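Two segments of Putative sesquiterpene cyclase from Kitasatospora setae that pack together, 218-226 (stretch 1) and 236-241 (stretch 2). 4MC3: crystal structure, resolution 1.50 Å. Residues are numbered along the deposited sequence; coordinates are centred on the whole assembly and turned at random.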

# COMPACT_ATOMS: atom_id res chain seq x y z
N ALA A 218 -7.03 -0.53 4.84
CA ALA A 218 -6.45 -1.26 5.97
C ALA A 218 -7.45 -1.69 6.99
O ALA A 218 -7.34 -2.82 7.53
N LEU A 219 -8.43 -0.84 7.28
CA LEU A 219 -9.42 -1.15 8.30
C LEU A 219 -10.37 -2.26 7.79
O LEU A 219 -10.78 -3.14 8.57
N VAL A 220 -10.70 -2.22 6.50
CA VAL A 220 -11.49 -3.31 5.92
C VAL A 220 -10.67 -4.60 6.03
O VAL A 220 -11.21 -5.65 6.46
N ASN A 221 -9.39 -4.56 5.67
CA ASN A 221 -8.45 -5.70 5.85
C ASN A 221 -8.48 -6.21 7.29
O ASN A 221 -8.56 -7.40 7.51
N ASP A 222 -8.47 -5.31 8.27
CA ASP A 222 -8.44 -5.69 9.68
C ASP A 222 -9.70 -6.51 10.02
O ASP A 222 -9.62 -7.51 10.73
N VAL A 223 -10.84 -6.06 9.53
CA VAL A 223 -12.10 -6.75 9.81
C VAL A 223 -12.11 -8.17 9.23
O VAL A 223 -12.52 -9.13 9.90
N PHE A 224 -11.67 -8.28 7.98
CA PHE A 224 -11.51 -9.61 7.32
C PHE A 224 -10.40 -10.50 7.90
O PHE A 224 -10.42 -11.70 7.67
N SER A 225 -9.46 -9.92 8.63
CA SER A 225 -8.30 -10.58 9.19
C SER A 225 -8.50 -11.05 10.62
O SER A 225 -7.72 -11.88 11.10
N VAL A 226 -9.50 -10.53 11.31
CA VAL A 226 -9.54 -10.67 12.79
C VAL A 226 -10.02 -12.05 13.17
O VAL A 226 -9.26 -12.81 13.75
N HIS A 236 -2.26 -6.42 16.41
CA HIS A 236 -2.17 -5.14 15.70
C HIS A 236 -3.27 -5.10 14.68
O HIS A 236 -3.04 -5.28 13.47
N ASN A 237 -4.46 -4.78 15.18
CA ASN A 237 -5.71 -4.88 14.43
C ASN A 237 -6.66 -3.96 15.15
O ASN A 237 -6.81 -4.04 16.37
N ALA A 238 -7.32 -3.10 14.40
CA ALA A 238 -8.17 -2.09 15.01
C ALA A 238 -9.32 -2.74 15.79
O ALA A 238 -9.77 -2.20 16.79
N VAL A 239 -9.84 -3.85 15.30
CA VAL A 239 -10.93 -4.53 15.98
C VAL A 239 -10.50 -4.94 17.38
O VAL A 239 -11.15 -4.64 18.39
N THR A 240 -9.38 -5.62 17.42
CA THR A 240 -8.80 -6.09 18.68
C THR A 240 -8.47 -4.95 19.63
O THR A 240 -8.68 -5.05 20.81
N ILE A 241 -7.88 -3.88 19.09
CA ILE A 241 -7.48 -2.74 19.89
C ILE A 241 -8.69 -2.12 20.60
O ILE A 241 -8.61 -1.78 21.79

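The start of a helix leaves backbone N-H groups without partners, and a neighbouring helix can supply acceptors and a surface to fit. The contact centres on Asp 222 and Asn 237, whose CA atoms lie 5.5 Å apart. Asp 222 points toward the second stretch in the m rotamer, and its OD2 accepts from Ala 238 N at 2.9 Å. Asn 237, the N-cap in the t rotamer, starts sideways, but its end comes nearer: ND2 donates to Asp 222 O at 2.9 Å, while OD1 turns back to cap Val 239 N, also 2.9 Å. One amide thus ties a backbone carbonyl of the first helix to the start of the second. Water 1 donates to Asp 222 OD1 (2.6 Å) and, weakly, to His 236 O (3.5 Å).

Apolar groups fill the space around this polar centre. The small Ala 238 leaves room for Leu 219 (m, t), whose CD2 lies 3.5 Å from Ala 238 CB, almost straight ahead of that CA-to-CB bond. Val 239 (t) is the bump that meets two valines: Val 239 CG2 lies 4.1 Å from Val 223 CG2, although the Val 223 CA-to-CB bond points away, and Val 239 CB is 3.9 Å from CG2 of Val 226 (p), which also rests 3.6 Å from Thr 240 OG1.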

# COMPACT_ATOMS: atom_id res chain seq x y z
CB ALA A 218 -5.39 -0.44 6.65
CB LEU A 219 -10.20 0.09 8.70
CG LEU A 219 -9.41 1.08 9.52
CD1 LEU A 219 -10.08 2.42 9.58
CD2 LEU A 219 -9.14 0.56 10.93
CB VAL A 220 -11.91 -2.99 4.47
CG1 VAL A 220 -12.39 -4.24 3.73
CG2 VAL A 220 -12.92 -1.88 4.50
CB ASN A 221 -7.02 -5.37 5.37
CG ASN A 221 -6.01 -6.48 5.64
OD1 ASN A 221 -5.46 -6.59 6.74
ND2 ASN A 221 -5.70 -7.27 4.61
CB ASP A 222 -8.35 -4.47 10.61
CG ASP A 222 -6.99 -3.85 10.69
OD1 ASP A 222 -6.04 -4.25 9.98
OD2 ASP A 222 -6.85 -2.90 11.51
CB VAL A 223 -13.32 -5.94 9.34
CG1 VAL A 223 -14.61 -6.75 9.44
CG2 VAL A 223 -13.44 -4.64 10.13
CB PHE A 224 -11.37 -9.48 5.80
CG PHE A 224 -12.67 -9.14 5.10
CD1 PHE A 224 -12.96 -7.86 4.67
CD2 PHE A 224 -13.61 -10.14 4.85
CE1 PHE A 224 -14.16 -7.56 4.02
CE2 PHE A 224 -14.82 -9.85 4.22
CZ PHE A 224 -15.09 -8.56 3.80
CB SER A 225 -7.11 -9.61 9.19
OG SER A 225 -6.57 -9.49 7.91
CB VAL A 226 -10.39 -9.56 13.45
CG1 VAL A 226 -11.87 -9.80 13.25
CG2 VAL A 226 -10.04 -9.41 14.92
CB HIS A 236 -0.78 -4.89 15.10
CG HIS A 236 0.28 -4.71 16.13
ND1 HIS A 236 0.91 -5.77 16.75
CD2 HIS A 236 0.79 -3.59 16.70
CE1 HIS A 236 1.77 -5.31 17.63
NE2 HIS A 236 1.73 -3.99 17.62
CB ASN A 237 -6.20 -6.32 14.42
CG ASN A 237 -7.45 -6.53 13.61
OD1 ASN A 237 -8.50 -5.98 13.89
ND2 ASN A 237 -7.34 -7.40 12.59
CB ALA A 238 -8.73 -1.15 13.95
CB VAL A 239 -11.43 -5.74 15.21
CG1 VAL A 239 -12.52 -6.44 16.02
CG2 VAL A 239 -11.96 -5.34 13.85
CB THR A 240 -7.53 -6.93 18.38
OG1 THR A 240 -7.93 -7.97 17.48
CG2 THR A 240 -6.93 -7.52 19.63
CB ILE A 241 -6.72 -1.72 19.03
CG1 ILE A 241 -5.32 -2.28 18.69
CG2 ILE A 241 -6.61 -0.39 19.74
CD1 ILE A 241 -4.60 -1.55 17.56
O HOH W 1 -4.33 -6.22 10.36